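Local coordinates for uncharacterized protein (Bacteroides ovatus, PDB 3NQK), which is of unknown function but combines a DUF4973 region of the E-set clan with a BT_3044-like C-terminal region, at residues K217-N221 with D235-M241; F273-D279 with P291-A297. All coordinates share one frame; numbering follows the deposited sequence.

Contact 1 (K217-N221 with D235-M241)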
ATOM      1  N   LYS A 217       3.936  36.524 -10.283  1.00 40.93           N
ATOM      2  CA  LYS A 217       3.548  37.725  -9.572  1.00 40.36           C
ATOM      3  C   LYS A 217       2.151  37.646  -8.955  1.00 37.92           C
ATOM      4  O   LYS A 217       1.860  38.354  -8.024  1.00 40.34           O
ATOM      5  CB  LYS A 217       3.694  38.949 -10.491  1.00 42.27           C
ATOM      6  CG  LYS A 217       5.192  39.348 -10.701  1.00 45.84           C
ATOM      7  CD  LYS A 217       5.391  40.540 -11.635  1.00 58.27           C
ATOM      8  CE  LYS A 217       6.868  41.024 -11.613  1.00 63.60           C
ATOM      9  NZ  LYS A 217       7.372  41.258 -10.192  1.00 63.24           N
ATOM     10  N   TYR A 218       1.340  36.698  -9.409  1.00 39.75           N
ATOM     11  CA  TYR A 218      -0.038  36.567  -8.927  1.00 37.18           C
ATOM     12  C   TYR A 218      -0.244  35.434  -7.915  1.00 36.76           C
ATOM     13  O   TYR A 218      -1.382  35.114  -7.573  1.00 37.33           O
ATOM     14  CB  TYR A 218      -0.985  36.378 -10.115  1.00 37.24           C
ATOM     15  CG  TYR A 218      -0.981  37.552 -11.084  1.00 35.81           C
ATOM     16  CD1 TYR A 218      -1.704  38.700 -10.817  1.00 34.86           C
ATOM     17  CD2 TYR A 218      -0.246  37.507 -12.243  1.00 34.34           C
ATOM     18  CE1 TYR A 218      -1.693  39.768 -11.689  1.00 36.84           C
ATOM     19  CE2 TYR A 218      -0.238  38.575 -13.134  1.00 30.68           C
ATOM     20  CZ  TYR A 218      -0.941  39.699 -12.847  1.00 35.25           C
ATOM     21  OH  TYR A 218      -0.913  40.773 -13.736  1.00 40.72           O
ATOM     22  N   LYS A 219       0.843  34.868  -7.392  1.00 36.29           N
ATOM     23  CA  LYS A 219       0.729  33.789  -6.379  1.00 37.66           C
ATOM     24  C   LYS A 219       0.130  34.314  -5.077  1.00 37.09           C
ATOM     25  O   LYS A 219       0.518  35.366  -4.597  1.00 38.35           O
ATOM     26  CB  LYS A 219       2.113  33.162  -6.079  1.00 40.88           C
ATOM     27  CG  LYS A 219       2.728  32.354  -7.245  1.00 44.10           C
ATOM     28  CD  LYS A 219       4.265  32.130  -7.072  1.00 43.76           C
ATOM     29  CE  LYS A 219       4.616  30.719  -6.628  1.00 46.46           C
ATOM     30  NZ  LYS A 219       6.096  30.471  -6.680  1.00 47.16           N
ATOM     31  N   ILE A 220      -0.810  33.565  -4.513  1.00 35.79           N
ATOM     32  CA  ILE A 220      -1.361  33.872  -3.199  1.00 35.53           C
ATOM     33  C   ILE A 220      -1.055  32.705  -2.268  1.00 36.15           C
ATOM     34  O   ILE A 220      -1.532  31.604  -2.487  1.00 37.21           O
ATOM     35  CB  ILE A 220      -2.889  34.044  -3.246  1.00 35.91           C
ATOM     36  CG1 ILE A 220      -3.291  35.062  -4.293  1.00 33.41           C
ATOM     37  CG2 ILE A 220      -3.417  34.463  -1.881  1.00 32.19           C
ATOM     38  CD1 ILE A 220      -4.770  35.225  -4.409  1.00 30.39           C
ATOM     39  N   ASN A 221      -0.232  32.942  -1.253  1.00 36.26           N
ATOM     40  CA  ASN A 221       0.122  31.899  -0.300  1.00 36.61           C
ATOM     41  C   ASN A 221      -0.993  31.721   0.708  1.00 38.70           C
ATOM     42  O   ASN A 221      -1.519  32.697   1.237  1.00 42.93           O
ATOM     43  CB  ASN A 221       1.427  32.242   0.422  1.00 36.94           C
ATOM     44  CG  ASN A 221       2.631  32.246  -0.511  1.00 39.31           C
ATOM     45  OD1 ASN A 221       2.776  31.368  -1.357  1.00 41.64           O
ATOM     46  ND2 ASN A 221       3.496  33.249  -0.362  1.00 36.76           N
ATOM     47  N   ASP A 235       2.496  36.472  -2.514  1.00 43.32           N
ATOM     48  CA  ASP A 235       3.868  35.977  -2.400  1.00 44.47           C
ATOM     49  C   ASP A 235       4.839  37.097  -2.714  1.00 45.62           C
ATOM     50  O   ASP A 235       5.862  37.228  -2.068  1.00 43.55           O
ATOM     51  CB  ASP A 235       4.089  34.808  -3.366  1.00 45.58           C
ATOM     52  CG  ASP A 235       5.502  34.274  -3.325  1.00 47.49           C
ATOM     53  OD1 ASP A 235       5.844  33.561  -2.362  1.00 47.79           O
ATOM     54  OD2 ASP A 235       6.250  34.516  -4.287  1.00 54.67           O
ATOM     55  N   ASP A 236       4.489  37.916  -3.715  1.00 46.79           N
ATOM     56  CA  ASP A 236       5.317  39.050  -4.127  1.00 48.23           C
ATOM     57  C   ASP A 236       5.499  40.036  -2.987  1.00 49.21           C
ATOM     58  O   ASP A 236       4.561  40.710  -2.592  1.00 47.28           O
ATOM     59  CB  ASP A 236       4.685  39.771  -5.329  1.00 49.37           C
ATOM     60  CG  ASP A 236       5.574  40.912  -5.881  1.00 52.99           C
ATOM     61  OD1 ASP A 236       6.636  41.211  -5.275  1.00 67.09           O
ATOM     62  OD2 ASP A 236       5.204  41.498  -6.921  1.00 52.64           O
ATOM     63  N   PRO A 237       6.727  40.160  -2.492  1.00 52.42           N
ATOM     64  CA  PRO A 237       6.958  41.083  -1.382  1.00 54.73           C
ATOM     65  C   PRO A 237       6.521  42.524  -1.676  1.00 53.91           C
ATOM     66  O   PRO A 237       6.101  43.218  -0.764  1.00 54.88           O
ATOM     67  CB  PRO A 237       8.482  41.007  -1.160  1.00 56.57           C
ATOM     68  CG  PRO A 237       9.033  40.235  -2.352  1.00 56.92           C
ATOM     69  CD  PRO A 237       7.940  39.404  -2.864  1.00 51.16           C
ATOM     70  N   SER A 238       6.607  42.966  -2.939  1.00 51.49           N
ATOM     71  CA  SER A 238       6.242  44.378  -3.280  1.00 51.18           C
ATOM     72  C   SER A 238       4.772  44.519  -3.671  1.00 48.56           C
ATOM     73  O   SER A 238       4.320  45.602  -4.023  1.00 50.40           O
ATOM     74  CB  SER A 238       7.143  44.937  -4.395  1.00 50.92           C
ATOM     75  OG  SER A 238       6.876  44.325  -5.637  1.00 51.98           O
ATOM     76  N   ASN A 239       4.047  43.412  -3.619  1.00 45.89           N
ATOM     77  CA  ASN A 239       2.615  43.397  -3.896  1.00 43.89           C
ATOM     78  C   ASN A 239       2.217  44.243  -5.110  1.00 42.64           C
ATOM     79  O   ASN A 239       1.355  45.087  -5.016  1.00 45.17           O
ATOM     80  CB  ASN A 239       1.851  43.867  -2.661  1.00 43.94           C
ATOM     81  CG  ASN A 239       0.378  43.520  -2.720  1.00 45.21           C
ATOM     82  OD1 ASN A 239      -0.086  42.907  -3.671  1.00 50.22           O
ATOM     83  ND2 ASN A 239      -0.361  43.926  -1.707  1.00 42.15           N
ATOM     84  N   GLU A 240       2.822  43.970  -6.259  1.00 41.64           N
ATOM     85  CA  GLU A 240       2.522  44.735  -7.470  1.00 40.67           C
ATOM     86  C   GLU A 240       1.068  44.525  -7.926  1.00 40.38           C
ATOM     87  O   GLU A 240       0.440  45.452  -8.463  1.00 40.02           O
ATOM     88  CB  GLU A 240       3.491  44.376  -8.596  1.00 40.71           C
ATOM     89  CG  GLU A 240       3.536  45.417  -9.722  1.00 41.86           C
ATOM     90  CD  GLU A 240       4.646  45.156 -10.746  1.00 47.07           C
ATOM     91  OE1 GLU A 240       5.379  44.133 -10.607  1.00 48.24           O
ATOM     92  OE2 GLU A 240       4.766  45.965 -11.706  1.00 51.52           O
HETATM   93  N   MSE A 241       0.516  43.338  -7.664  1.00 37.88           N
HETATM   94  CA  MSE A 241      -0.876  43.063  -8.015  1.00 38.25           C
HETATM   95  C   MSE A 241      -1.852  43.727  -7.045  1.00 39.93           C
HETATM   96  O   MSE A 241      -3.055  43.583  -7.195  1.00 39.17           O
HETATM   97  CB  MSE A 241      -1.150  41.553  -8.076  1.00 38.39           C
HETATM   98  CG  MSE A 241      -1.143  40.838  -6.746  1.00 36.36           C
HETATM   99 SE   MSE A 241      -2.137  39.162  -6.836  0.75 34.68          SE
HETATM  100  CE  MSE A 241      -1.164  38.229  -5.478  1.00 26.74           C
TER
HETATM  101  O   HOH W   1       2.300  41.141  -7.388  1.00 38.31           O
HETATM  102  O   HOH W   2       2.282  37.257  -5.376  1.00 40.36           O
HETATM  103  O   HOH W   3       4.961  30.570  -2.560  1.00 37.33           O

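Contact 2 (F273-D279 with P291-A297)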
ATOM      1  N   PHE A 273     -13.363  32.765   1.127  1.00 42.71           N
ATOM      2  CA  PHE A 273     -12.506  33.922   1.081  1.00 41.10           C
ATOM      3  C   PHE A 273     -13.072  35.009   0.219  1.00 39.49           C
ATOM      4  O   PHE A 273     -13.990  34.789  -0.553  1.00 39.09           O
ATOM      5  CB  PHE A 273     -11.165  33.509   0.509  1.00 41.94           C
ATOM      6  CG  PHE A 273     -11.273  32.823  -0.820  1.00 43.88           C
ATOM      7  CD1 PHE A 273     -11.419  31.458  -0.895  1.00 43.75           C
ATOM      8  CD2 PHE A 273     -11.309  33.551  -1.984  1.00 44.93           C
ATOM      9  CE1 PHE A 273     -11.546  30.832  -2.109  1.00 43.61           C
ATOM     10  CE2 PHE A 273     -11.434  32.920  -3.215  1.00 44.00           C
ATOM     11  CZ  PHE A 273     -11.551  31.573  -3.274  1.00 45.45           C
ATOM     12  N   GLU A 274     -12.451  36.170   0.297  1.00 40.79           N
ATOM     13  CA  GLU A 274     -12.839  37.309  -0.493  1.00 41.30           C
ATOM     14  C   GLU A 274     -11.674  38.252  -0.547  1.00 40.24           C
ATOM     15  O   GLU A 274     -11.086  38.549   0.469  1.00 42.25           O
ATOM     16  CB  GLU A 274     -14.045  37.992   0.133  1.00 43.37           C
ATOM     17  CG  GLU A 274     -14.525  39.250  -0.621  1.00 52.32           C
ATOM     18  CD  GLU A 274     -15.915  39.741  -0.150  1.00 59.21           C
ATOM     19  OE1 GLU A 274     -16.308  39.444   1.016  1.00 62.93           O
ATOM     20  OE2 GLU A 274     -16.602  40.413  -0.952  1.00 54.42           O
ATOM     21  N   TYR A 275     -11.294  38.686  -1.744  1.00 40.11           N
ATOM     22  CA  TYR A 275     -10.155  39.614  -1.880  1.00 40.02           C
ATOM     23  C   TYR A 275     -10.212  40.456  -3.135  1.00 39.89           C
ATOM     24  O   TYR A 275     -10.987  40.190  -4.044  1.00 41.70           O
ATOM     25  CB  TYR A 275      -8.826  38.845  -1.844  1.00 37.97           C
ATOM     26  CG  TYR A 275      -8.633  37.823  -2.972  1.00 35.74           C
ATOM     27  CD1 TYR A 275      -8.207  38.211  -4.231  1.00 37.68           C
ATOM     28  CD2 TYR A 275      -8.805  36.471  -2.737  1.00 33.13           C
ATOM     29  CE1 TYR A 275      -8.006  37.257  -5.256  1.00 33.88           C
ATOM     30  CE2 TYR A 275      -8.612  35.529  -3.730  1.00 31.51           C
ATOM     31  CZ  TYR A 275      -8.207  35.918  -4.985  1.00 37.54           C
ATOM     32  OH  TYR A 275      -8.010  34.941  -5.969  1.00 32.44           O
ATOM     33  N   ASP A 276      -9.375  41.477  -3.170  1.00 40.40           N
ATOM     34  CA  ASP A 276      -9.202  42.290  -4.356  1.00 41.41           C
ATOM     35  C   ASP A 276      -7.823  42.063  -4.892  1.00 39.03           C
ATOM     36  O   ASP A 276      -6.896  41.798  -4.120  1.00 40.67           O
ATOM     37  CB  ASP A 276      -9.327  43.784  -4.017  1.00 44.40           C
ATOM     38  CG  ASP A 276     -10.755  44.231  -3.812  1.00 46.35           C
ATOM     39  OD1 ASP A 276     -11.675  43.593  -4.371  1.00 41.06           O
ATOM     40  OD2 ASP A 276     -10.947  45.268  -3.127  1.00 50.19           O
ATOM     41  N   PHE A 277      -7.668  42.214  -6.211  1.00 35.57           N
ATOM     42  CA  PHE A 277      -6.347  42.286  -6.838  1.00 33.60           C
ATOM     43  C   PHE A 277      -6.453  42.903  -8.206  1.00 34.12           C
ATOM     44  O   PHE A 277      -7.543  43.138  -8.706  1.00 36.56           O
ATOM     45  CB  PHE A 277      -5.711  40.917  -6.933  1.00 36.08           C
ATOM     46  CG  PHE A 277      -6.131  40.133  -8.127  1.00 34.06           C
ATOM     47  CD1 PHE A 277      -7.345  39.468  -8.144  1.00 35.36           C
ATOM     48  CD2 PHE A 277      -5.277  39.989  -9.210  1.00 35.35           C
ATOM     49  CE1 PHE A 277      -7.727  38.705  -9.250  1.00 31.34           C
ATOM     50  CE2 PHE A 277      -5.658  39.238 -10.327  1.00 32.21           C
ATOM     51  CZ  PHE A 277      -6.879  38.597 -10.342  1.00 25.83           C
ATOM     52  N   GLN A 278      -5.311  43.190  -8.804  1.00 35.54           N
ATOM     53  CA  GLN A 278      -5.259  43.819 -10.128  1.00 35.14           C
ATOM     54  C   GLN A 278      -4.457  42.974 -11.062  1.00 34.21           C
ATOM     55  O   GLN A 278      -3.429  42.413 -10.665  1.00 33.55           O
ATOM     56  CB  GLN A 278      -4.591  45.189 -10.041  1.00 35.02           C
ATOM     57  CG  GLN A 278      -5.287  46.144  -9.141  1.00 43.28           C
ATOM     58  CD  GLN A 278      -4.722  47.549  -9.226  1.00 46.18           C
ATOM     59  OE1 GLN A 278      -3.568  47.763  -9.661  1.00 37.08           O
ATOM     60  NE2 GLN A 278      -5.519  48.516  -8.815  1.00 43.53           N
ATOM     61  N   ASP A 279      -4.891  42.923 -12.325  1.00 33.37           N
ATOM     62  CA  ASP A 279      -4.150  42.243 -13.379  1.00 33.48           C
ATOM     63  C   ASP A 279      -3.498  43.315 -14.180  1.00 35.20           C
ATOM     64  O   ASP A 279      -4.170  44.169 -14.738  1.00 36.19           O
ATOM     65  CB  ASP A 279      -5.093  41.395 -14.254  1.00 34.05           C
ATOM     66  CG  ASP A 279      -4.394  40.789 -15.482  1.00 35.81           C
ATOM     67  OD1 ASP A 279      -3.285  41.234 -15.823  1.00 42.34           O
ATOM     68  OD2 ASP A 279      -4.996  39.909 -16.136  1.00 42.59           O
ATOM     69  N   PRO A 291      -4.160  48.788 -15.142  1.00 39.05           N
ATOM     70  CA  PRO A 291      -4.542  47.627 -14.384  1.00 38.34           C
ATOM     71  C   PRO A 291      -6.034  47.440 -14.345  1.00 39.84           C
ATOM     72  O   PRO A 291      -6.766  48.414 -14.262  1.00 43.87           O
ATOM     73  CB  PRO A 291      -4.018  47.940 -12.988  1.00 39.51           C
ATOM     74  CG  PRO A 291      -2.848  48.808 -13.213  1.00 41.09           C
ATOM     75  CD  PRO A 291      -3.191  49.632 -14.414  1.00 41.86           C
ATOM     76  N   ILE A 292      -6.485  46.189 -14.444  1.00 38.51           N
ATOM     77  CA  ILE A 292      -7.899  45.857 -14.285  1.00 37.10           C
ATOM     78  C   ILE A 292      -8.103  45.246 -12.904  1.00 38.33           C
ATOM     79  O   ILE A 292      -7.593  44.184 -12.616  1.00 39.55           O
ATOM     80  CB  ILE A 292      -8.348  44.861 -15.322  1.00 36.17           C
ATOM     81  CG1 ILE A 292      -8.203  45.446 -16.720  1.00 37.20           C
ATOM     82  CG2 ILE A 292      -9.773  44.455 -15.077  1.00 33.50           C
ATOM     83  CD1 ILE A 292      -8.357  44.407 -17.827  1.00 32.33           C
ATOM     84  N   LYS A 293      -8.823  45.947 -12.048  1.00 39.30           N
ATOM     85  CA  LYS A 293      -9.045  45.497 -10.672  1.00 40.45           C
ATOM     86  C   LYS A 293     -10.196  44.500 -10.614  1.00 40.23           C
ATOM     87  O   LYS A 293     -11.217  44.686 -11.270  1.00 39.05           O
ATOM     88  CB  LYS A 293      -9.366  46.706  -9.788  1.00 43.23           C
ATOM     89  CG  LYS A 293      -9.325  46.440  -8.281  1.00 52.29           C
ATOM     90  CD  LYS A 293      -9.492  47.746  -7.479  1.00 57.15           C
ATOM     91  CE  LYS A 293      -9.145  47.547  -6.002  1.00 64.94           C
ATOM     92  NZ  LYS A 293      -9.036  48.851  -5.269  1.00 65.21           N
ATOM     93  N   TYR A 294     -10.044  43.455  -9.805  1.00 39.06           N
ATOM     94  CA  TYR A 294     -11.089  42.463  -9.660  1.00 35.44           C
ATOM     95  C   TYR A 294     -11.404  42.229  -8.220  1.00 36.21           C
ATOM     96  O   TYR A 294     -10.522  42.237  -7.385  1.00 36.10           O
ATOM     97  CB  TYR A 294     -10.677  41.133 -10.284  1.00 32.80           C
ATOM     98  CG  TYR A 294     -10.431  41.176 -11.783  1.00 33.71           C
ATOM     99  CD1 TYR A 294     -11.484  41.171 -12.687  1.00 32.36           C
ATOM    100  CD2 TYR A 294      -9.149  41.129 -12.283  1.00 33.87           C
ATOM    101  CE1 TYR A 294     -11.247  41.198 -14.055  1.00 40.08           C
ATOM    102  CE2 TYR A 294      -8.903  41.138 -13.632  1.00 35.64           C
ATOM    103  CZ  TYR A 294      -9.937  41.183 -14.516  1.00 40.74           C
ATOM    104  OH  TYR A 294      -9.649  41.204 -15.865  1.00 46.00           O
ATOM    105  N   ARG A 295     -12.681  41.998  -7.934  1.00 36.57           N
ATOM    106  CA  ARG A 295     -13.086  41.502  -6.647  1.00 38.51           C
ATOM    107  C   ARG A 295     -13.359  40.016  -6.786  1.00 36.76           C
ATOM    108  O   ARG A 295     -14.147  39.614  -7.629  1.00 39.12           O
ATOM    109  CB  ARG A 295     -14.349  42.208  -6.175  1.00 41.22           C
ATOM    110  CG  ARG A 295     -15.007  41.558  -4.930  1.00 42.81           C
ATOM    111  CD  ARG A 295     -14.119  41.664  -3.729  1.00 45.31           C
ATOM    112  NE  ARG A 295     -13.958  43.048  -3.323  1.00 53.14           N
ATOM    113  CZ  ARG A 295     -14.782  43.688  -2.499  1.00 60.51           C
ATOM    114  NH1 ARG A 295     -15.812  43.053  -1.950  1.00 57.95           N
ATOM    115  NH2 ARG A 295     -14.566  44.959  -2.209  1.00 67.21           N
ATOM    116  N   VAL A 296     -12.684  39.202  -5.979  1.00 34.95           N
ATOM    117  CA  VAL A 296     -12.878  37.735  -5.996  1.00 33.59           C
ATOM    118  C   VAL A 296     -13.590  37.333  -4.730  1.00 35.95           C
ATOM    119  O   VAL A 296     -13.151  37.682  -3.637  1.00 38.18           O
ATOM    120  CB  VAL A 296     -11.545  36.992  -6.019  1.00 32.85           C
ATOM    121  CG1 VAL A 296     -11.776  35.492  -6.199  1.00 32.61           C
ATOM    122  CG2 VAL A 296     -10.644  37.530  -7.111  1.00 29.05           C
ATOM    123  N   ALA A 297     -14.677  36.591  -4.851  1.00 35.67           N
ATOM    124  CA  ALA A 297     -15.444  36.215  -3.665  1.00 37.29           C
ATOM    125  C   ALA A 297     -16.155  34.899  -3.841  1.00 38.39           C
ATOM    126  O   ALA A 297     -16.751  34.649  -4.881  1.00 38.11           O
ATOM    127  CB  ALA A 297     -16.447  37.298  -3.325  1.00 35.58           C
TER

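Contact 1 (K217-N221 with D235-M241)
The tight side of this contact is the selenomethionine M241, whose side chain packs along the backbone of K217-K219. With chi1 at 70°, CG sits between the backbone N and the carbonyl carbon; from there the extended chain carries M241 CE to 3.4 Å from K219 O and against I220 CG1. M241 CB meets Y218 CD1 at 4.0 Å, and the selenium passes the ring obliquely, a loose Met-aromatic contact. The other side is polar and wetter. K217 bends at its last torsion, bringing K217 NZ to E240 OE1 at 3.5 Å, with a longer salt bridge to D236 OD2. Two waters fill in between the backbones: one joins K217 O and K219 O to D236 N, the other links K217 O and D236 OD2 to M241 N. Direct bonds join the segments at D235. D235 N donates to K219 O, and N221 ND2 gives D235 OD1 a nearly straight bond of 3.1 Å (173°), on the anti lone pair, amide and carboxylate almost perpendicular. A third water donates to both N221 OD1 and D235 OD1. With a leucine here in place of N221, D235 OD1 would probably be left without its amide donor and the water without one of its two acceptors. This is the open end of a beta hairpin, strands 219-224 and 230-234, leading into a type I turn whose D236 OD1 accepts from S238 N as an Asx turn.

Contact 2 (F273-D279 with P291-A297)
Strands 273-279 and 292-297 run antiparallel, their axes 4.6 Å apart at closest approach, with paired backbone bonds at Y275-V296, F277-Y294 and D279-I292. On the face bearing those residues, V296 lies alongside Y275 and sets its CB over one face of the tyrosine ring, a CH-pi contact 3.7 Å from the centroid. Its two methyls reach other rings at their edges: V296 CG1 meets F273 CE2 at 4.0 Å and V296 CG2 meets F277 CE1 at 3.8 Å. F277 and Y294 come together obliquely, planes at 37°, while D279 CB touches the edge of the Y294 ring. The face of E274, D276 and R295 is ionic instead. Bends at chi2 and chi3 turn R295 across to the neighbouring strand: R295 NE binds D276 OD1 close to the guanidinium plane (2.6 Å), and R295 NH1 meets E274 OE2 at 2.9 Å from above the carboxylate plane. Two grips on different nitrogens should limit rotation of the group, and Y174 OH adds weak bonds to R295 NH2 and D276 OD2. The result is an antiparallel beta hairpin with a long connecting loop, one face aromatic and aliphatic, the other carrying a salt-bridge network beside Y174 and I246, within the large antiparallel sheet of the BT_3044-like region.

Overall arrangement
Contacts 1 and 2 follow one another along the chain, lie within the same BT_3044-like region and both reach the same large antiparallel sheet; their centres are 13 Å apart. They also touch directly. M241 O and Q278 N, 2.8 Å apart, probably share a hydrogen bond, tying the end of the loop 235-241 to strand 264-279. Y218 OH lies 3.2 Å from D279 OD1, a probable hydrogen bond, and is also bonded to F280 N and T281 OG1. I220 CD1 packs on Y275 CZ at 3.6 Å, and M241 and Y218 also pack on F277, consistent with a shared apolar layer. With no ligand or catalytic site identified, the relation between the contacts is one of architecture.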